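Local coordinates for EAL domain protein (Vibrio cholerae serotype O1, PDB 6IJ2), which is a phosphodiesterase that degrades the cyclic dinucleotides c-di-GMP and cGAMP, opening c-di-GMP to linear 5'-pGpG, at residues D158-G163 with N176-D181; D172-I177 with S206-Q211. The protein carries 1 engineered substitution. One frame throughout, in Å; residues are numbered along the deposited sequence.

Interaction 1 (D158-G163 with N176-D181); sequences DDFGSG and NIVKVD. With CA (calcium ion), chain I; CA (calcium ion), chain L; CA (calcium ion), chain K; CA (calcium ion), chain J.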
loop_
_atom_site.group_PDB
_atom_site.type_symbol
_atom_site.label_atom_id
_atom_site.label_comp_id
_atom_site.label_asym_id
_atom_site.label_seq_id
_atom_site.Cartn_x
_atom_site.Cartn_y
_atom_site.Cartn_z
ATOM N N ASP A 158 -2.760 1.617 -11.195
ATOM C CA ASP A 158 -2.176 0.439 -11.837
ATOM C C ASP A 158 -1.912 -0.696 -10.844
ATOM O O ASP A 158 -2.153 -1.873 -11.143
ATOM C CB ASP A 158 -0.882 0.869 -12.534
ATOM C CG ASP A 158 -0.369 -0.140 -13.557
ATOM O OD1 ASP A 158 -0.908 -1.256 -13.680
ATOM O OD2 ASP A 158 0.581 0.223 -14.273
ATOM N N ASP A 159 -1.421 -0.384 -9.662
ATOM C CA ASP A 159 -0.809 -1.450 -8.892
ATOM C C ASP A 159 -1.455 -1.548 -7.533
ATOM O O ASP A 159 -0.776 -1.520 -6.514
ATOM C CB ASP A 159 0.701 -1.225 -8.755
ATOM C CG ASP A 159 1.419 -1.108 -10.109
ATOM O OD1 ASP A 159 0.853 -1.504 -11.153
ATOM O OD2 ASP A 159 2.576 -0.626 -10.119
ATOM N N PHE A 160 -2.780 -1.665 -7.487
ATOM C CA PHE A 160 -3.441 -1.841 -6.199
ATOM C C PHE A 160 -3.107 -3.204 -5.604
ATOM O O PHE A 160 -3.321 -4.244 -6.228
ATOM C CB PHE A 160 -4.946 -1.707 -6.342
ATOM C CG PHE A 160 -5.669 -1.693 -5.029
ATOM C CD1 PHE A 160 -5.876 -0.503 -4.358
ATOM C CD2 PHE A 160 -6.135 -2.866 -4.476
ATOM C CE1 PHE A 160 -6.557 -0.485 -3.160
ATOM C CE2 PHE A 160 -6.808 -2.863 -3.260
ATOM C CZ PHE A 160 -7.018 -1.671 -2.612
ATOM N N GLY A 161 -2.628 -3.201 -4.377
ATOM C CA GLY A 161 -2.271 -4.436 -3.717
ATOM C C GLY A 161 -0.817 -4.826 -3.821
ATOM O O GLY A 161 -0.457 -5.928 -3.379
ATOM N N SER A 162 0.030 -3.960 -4.375
ATOM C CA SER A 162 1.470 -4.177 -4.344
ATOM C C SER A 162 2.169 -2.829 -4.259
ATOM O O SER A 162 1.546 -1.779 -4.381
ATOM C CB SER A 162 1.947 -4.934 -5.579
ATOM O OG SER A 162 1.758 -4.133 -6.728
ATOM N N GLY A 163 3.474 -2.862 -4.068
ATOM C CA GLY A 163 4.238 -1.623 -4.127
ATOM C C GLY A 163 3.829 -0.633 -3.046
ATOM O O GLY A 163 3.885 -0.928 -1.850
ATOM N N ASN A 176 -11.159 6.083 -12.695
ATOM C CA ASN A 176 -12.216 5.296 -13.325
ATOM C C ASN A 176 -12.082 3.819 -12.990
ATOM O O ASN A 176 -13.079 3.139 -12.711
ATOM C CB ASN A 176 -12.164 5.479 -14.838
ATOM C CG ASN A 176 -12.342 6.910 -15.240
ATOM O OD1 ASN A 176 -11.395 7.579 -15.657
ATOM N ND2 ASN A 176 -13.556 7.409 -15.075
ATOM N N ILE A 177 -10.863 3.307 -13.060
ATOM C CA ILE A 177 -10.564 1.894 -12.892
ATOM C C ILE A 177 -9.477 1.738 -11.830
ATOM O O ILE A 177 -8.604 2.597 -11.675
ATOM C CB ILE A 177 -10.142 1.279 -14.251
ATOM C CG1 ILE A 177 -11.404 1.042 -15.103
ATOM C CG2 ILE A 177 -9.354 -0.003 -14.076
ATOM C CD1 ILE A 177 -11.144 0.632 -16.530
ATOM N N VAL A 178 -9.555 0.656 -11.062
ATOM C CA VAL A 178 -8.452 0.235 -10.197
ATOM C C VAL A 178 -8.027 -1.145 -10.667
ATOM O O VAL A 178 -8.853 -2.066 -10.719
ATOM C CB VAL A 178 -8.831 0.242 -8.707
ATOM C CG1 VAL A 178 -7.759 -0.474 -7.881
ATOM C CG2 VAL A 178 -8.887 1.656 -8.203
ATOM N N LYS A 179 -6.761 -1.271 -11.077
ATOM C CA LYS A 179 -6.205 -2.553 -11.500
ATOM C C LYS A 179 -5.641 -3.266 -10.284
ATOM O O LYS A 179 -4.854 -2.685 -9.537
ATOM C CB LYS A 179 -5.113 -2.360 -12.557
ATOM C CG LYS A 179 -5.675 -1.693 -13.800
ATOM C CD LYS A 179 -5.344 -2.461 -15.088
ATOM C CE LYS A 179 -3.994 -2.190 -15.559
ATOM N NZ LYS A 179 -3.661 -2.849 -16.878
ATOM N N VAL A 180 -6.047 -4.517 -10.080
ATOM C CA VAL A 180 -5.645 -5.267 -8.888
ATOM C C VAL A 180 -4.451 -6.132 -9.244
ATOM O O VAL A 180 -4.528 -6.971 -10.153
ATOM C CB VAL A 180 -6.799 -6.112 -8.333
ATOM C CG1 VAL A 180 -6.313 -6.905 -7.102
ATOM C CG2 VAL A 180 -7.957 -5.213 -7.952
ATOM N N ASP A 181 -3.365 -5.955 -8.485
ATOM C CA ASP A 181 -2.107 -6.629 -8.765
ATOM C C ASP A 181 -2.296 -8.141 -8.769
ATOM O O ASP A 181 -3.071 -8.692 -7.983
ATOM C CB ASP A 181 -1.069 -6.243 -7.709
ATOM C CG ASP A 181 0.274 -6.879 -7.960
ATOM O OD1 ASP A 181 0.988 -6.417 -8.862
ATOM O OD2 ASP A 181 0.616 -7.851 -7.265
HETATM CA CA CA I . -0.532 -3.141 -12.350
HETATM CA CA CA L . 3.098 -0.549 -12.532
HETATM CA CA CA K . 0.321 -0.009 -4.958
HETATM CA CA CA J . 0.178 -1.249 -16.159
HETATM O O HOH W 1 0.369 -8.200 -4.319
HETATM O O HOH W 2 -0.830 -3.336 -16.090
HETATM O O HOH W 3 0.603 -4.086 -10.543
HETATM O O HOH W 4 2.250 1.059 -6.160
HETATM O O HOH W 5 -1.053 1.801 -5.674
HETATM O O HOH W 6 5.052 0.254 -13.650
#
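Asp158 and Lys179 meet beside two calcium ions, where the lysine's CE lies 3.7 Å from Asp158 OD1. That oxygen bridges the calcium of chain I, at 2.3 Å, and the calcium of chain J, which OD2 also binds; with CG anti to the backbone N (chi1 -164°), the carboxylate swings back toward the ions. Asp158 O and Asp159 OD1 also bind the calcium of chain I, while Asp159 OD2 turns to that of chain L. Glu45, Asn95, Glu128, Glu215 and a phosphate of the bound RNA complete the paired site.

Segment 176-181 supplies much of the second shell. Lys179 NZ holds a water on the calcium of chain J and forms a salt bridge with Glu128. A water on the calcium of chain I donates to Asp181 OD1 at 2.9 Å; Ser162 OG reaches the same oxygen weakly. Asp181 is also the N-cap of helix 182-185, its OD2 bonded to Gly183.

Beneath these groups the strands pair in parallel, with Phe160 N bonded to Lys179 O at 3.1 Å and Asp181 N to Phe160 O at 2.8 Å, the latter almost straight (174°). Phe160 CB packs on Val178 CG1 at 3.4 Å, on the side facing helix 192-207, as suits apolar residues. Gly161, with phi at 95°, takes the third position of a type II turn that brings Asp159 O and Ser162 O onto the calcium of chain K.

This is the DDFG motif of EAL phosphodiesterases: adjacent aspartates hold several cations close together, and the cations in turn probably bind and polarise the phosphate.

Interaction 2 (D172-I177 with S206-Q211); sequences DFQTNI and SDLNIQ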
loop_
_atom_site.group_PDB
_atom_site.type_symbol
_atom_site.label_atom_id
_atom_site.label_comp_id
_atom_site.label_asym_id
_atom_site.label_seq_id
_atom_site.Cartn_x
_atom_site.Cartn_y
_atom_site.Cartn_z
ATOM N N ASP A 172 -8.113 9.985 -1.186
ATOM C CA ASP A 172 -8.147 11.386 -1.578
ATOM C C ASP A 172 -8.582 11.633 -3.018
ATOM O O ASP A 172 -8.939 12.769 -3.341
ATOM C CB ASP A 172 -6.773 12.029 -1.338
ATOM C CG ASP A 172 -6.485 12.245 0.142
ATOM O OD1 ASP A 172 -7.387 12.743 0.851
ATOM O OD2 ASP A 172 -5.369 11.915 0.601
ATOM N N PHE A 173 -8.565 10.621 -3.882
ATOM C CA PHE A 173 -9.120 10.769 -5.225
ATOM C C PHE A 173 -9.490 9.397 -5.764
ATOM O O PHE A 173 -8.988 8.372 -5.305
ATOM C CB PHE A 173 -8.144 11.471 -6.182
ATOM C CG PHE A 173 -6.895 10.692 -6.463
ATOM C CD1 PHE A 173 -5.798 10.787 -5.608
ATOM C CD2 PHE A 173 -6.804 9.876 -7.578
ATOM C CE1 PHE A 173 -4.643 10.082 -5.869
ATOM C CE2 PHE A 173 -5.654 9.164 -7.840
ATOM C CZ PHE A 173 -4.570 9.270 -6.981
ATOM N N GLN A 174 -10.363 9.379 -6.769
ATOM C CA GLN A 174 -10.738 8.099 -7.339
ATOM C C GLN A 174 -10.545 8.142 -8.848
ATOM O O GLN A 174 -10.870 9.135 -9.499
ATOM C CB GLN A 174 -12.175 7.731 -6.981
ATOM C CG GLN A 174 -12.402 7.535 -5.486
ATOM C CD GLN A 174 -12.529 8.844 -4.726
ATOM O OE1 GLN A 174 -13.302 9.726 -5.114
ATOM N NE2 GLN A 174 -11.765 8.983 -3.638
ATOM N N THR A 175 -9.979 7.067 -9.380
ATOM C CA THR A 175 -9.853 6.881 -10.815
ATOM C C THR A 175 -11.080 6.162 -11.359
ATOM O O THR A 175 -11.946 5.700 -10.609
ATOM C CB THR A 175 -8.589 6.080 -11.108
ATOM O OG1 THR A 175 -8.541 4.972 -10.196
ATOM C CG2 THR A 175 -7.359 6.948 -10.861
ATOM N N ASN A 176 -11.159 6.083 -12.695
ATOM C CA ASN A 176 -12.216 5.296 -13.325
ATOM C C ASN A 176 -12.082 3.819 -12.990
ATOM O O ASN A 176 -13.079 3.139 -12.711
ATOM C CB ASN A 176 -12.164 5.479 -14.838
ATOM C CG ASN A 176 -12.342 6.910 -15.240
ATOM O OD1 ASN A 176 -11.395 7.579 -15.657
ATOM N ND2 ASN A 176 -13.556 7.409 -15.075
ATOM N N ILE A 177 -10.863 3.307 -13.060
ATOM C CA ILE A 177 -10.564 1.894 -12.892
ATOM C C ILE A 177 -9.477 1.738 -11.830
ATOM O O ILE A 177 -8.604 2.597 -11.675
ATOM C CB ILE A 177 -10.142 1.279 -14.251
ATOM C CG1 ILE A 177 -11.404 1.042 -15.103
ATOM C CG2 ILE A 177 -9.354 -0.003 -14.076
ATOM C CD1 ILE A 177 -11.144 0.632 -16.530
ATOM N N SER A 206 -16.975 -0.572 -5.297
ATOM C CA SER A 206 -18.336 -0.179 -5.650
ATOM C C SER A 206 -18.764 1.078 -4.898
ATOM O O SER A 206 -19.345 1.997 -5.491
ATOM C CB SER A 206 -19.303 -1.326 -5.363
ATOM O OG SER A 206 -20.613 -0.989 -5.798
ATOM N N ASP A 207 -18.462 1.145 -3.590
ATOM C CA ASP A 207 -18.818 2.314 -2.795
ATOM C C ASP A 207 -18.180 3.579 -3.341
ATOM O O ASP A 207 -18.737 4.671 -3.189
ATOM C CB ASP A 207 -18.372 2.126 -1.335
ATOM C CG ASP A 207 -19.188 1.080 -0.581
ATOM O OD1 ASP A 207 -20.170 0.543 -1.137
ATOM O OD2 ASP A 207 -18.840 0.795 0.586
ATOM N N LEU A 208 -17.000 3.459 -3.946
ATOM C CA LEU A 208 -16.281 4.595 -4.502
ATOM C C LEU A 208 -16.600 4.841 -5.976
ATOM O O LEU A 208 -15.984 5.722 -6.584
ATOM C CB LEU A 208 -14.771 4.391 -4.341
ATOM C CG LEU A 208 -14.200 4.192 -2.939
ATOM C CD1 LEU A 208 -12.709 4.514 -2.927
ATOM C CD2 LEU A 208 -14.943 5.030 -1.927
ATOM N N ASN A 209 -17.543 4.081 -6.539
ATOM C CA ASN A 209 -17.882 4.059 -7.972
ATOM C C ASN A 209 -16.641 3.869 -8.849
ATOM O O ASN A 209 -16.439 4.573 -9.845
ATOM C CB ASN A 209 -18.666 5.304 -8.384
ATOM C CG ASN A 209 -19.450 5.099 -9.689
ATOM O OD1 ASN A 209 -19.675 3.963 -10.127
ATOM N ND2 ASN A 209 -19.869 6.199 -10.308
ATOM N N ILE A 210 -15.820 2.874 -8.489
ATOM C CA ILE A 210 -14.613 2.514 -9.236
ATOM C C ILE A 210 -14.789 1.131 -9.849
ATOM O O ILE A 210 -15.267 0.205 -9.189
ATOM C CB ILE A 210 -13.356 2.525 -8.345
ATOM C CG1 ILE A 210 -13.035 3.935 -7.867
ATOM C CG2 ILE A 210 -12.178 1.962 -9.114
ATOM C CD1 ILE A 210 -11.938 3.951 -6.818
ATOM N N GLN A 211 -14.386 0.987 -11.115
ATOM C CA GLN A 211 -14.497 -0.296 -11.792
ATOM C C GLN A 211 -13.244 -1.133 -11.567
ATOM O O GLN A 211 -12.131 -0.669 -11.879
ATOM C CB GLN A 211 -14.733 -0.080 -13.283
ATOM C CG GLN A 211 -14.929 -1.344 -14.069
ATOM C CD GLN A 211 -15.543 -1.061 -15.442
ATOM O OE1 GLN A 211 -15.332 0.005 -16.022
ATOM N NE2 GLN A 211 -16.310 -2.012 -15.952
HETATM O O HOH W 7 -14.419 7.002 -10.284
HETATM O O HOH W 8 -15.833 3.855 -13.108
HETATM O O HOH W 9 -14.657 2.818 -15.808
#
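Ile210 and Gln174 cross at about a right angle, the isoleucine's CD1 lying 3.8 Å from the glutamine's CB. The two branches of Ile210 divide the work. CG1, opposite the carbonyl carbon (chi1 -66°), runs past Thr175 O at 3.4 Å and carries CD1 to Gln174, whereas CG2 settles against the backbone of Ile177, 3.8 Å from its C atom. A beta-branched residue thus covers several successive residues of the neighbouring chain.

Leu208 also lies across Gln174, with its CD1 4.0 Å from CG. Only the aliphatic part of the glutamine is used here: the chain bends at chi2 (78°), and NE2 bonds to Leu170 O. A residue greasy at its base and polar at its end suits this partly exposed position.

Farther along, Ile177 and Gln211 lie side by side and point the same way, CG1 against CB at 4.0 Å, as expected of a parallel bridge. Gln211 N donates to Asn176 O at 3.0 Å in a nearly straight bond (172°), and a CA-H...O contact runs from Ile177 CA to Gln211 O at 3.2 Å. Water extends the seam, one molecule joining Thr175 O to Asn209 O. Within its own segment Thr175 OG1 donates to Ile177 O at 2.8 Å, approaching from above the carbonyl plane.

Helix 192-207 closes in a Schellman motif at Asn209, whose positive phi asparagine tolerates well, and the chain then enters strand 211-214. Leu170 of helix 166-170 touches Leu208 and Ile210, Val193 of the second subunit packs on Gln174 and Leu208, and strand 154-160 flanks Thr175, Asn176 and Ile177.

Both interactions lie on the run of parallel strands 154-160, 177-180 and 211-214 in the barrel of the EAL domain, their centres 11 Å apart. Asn176 and Ile177 belong to both, so strand 177-180 starts in interaction 2, next to 211-214, and ends in interaction 1, next to 154-160. Helix 166-170 connects the first two strands and helix 192-207 the last two. Between the contacts, Val178 N probably bonds to Gln211 O at 3.0 Å, and Val178 packs on Ile210. Interaction 2 thus joins the strands where they enter the barrel, interaction 1 where the end of strand 154-160 and the turn after it supply the metal ligands, and both touch the second subunit.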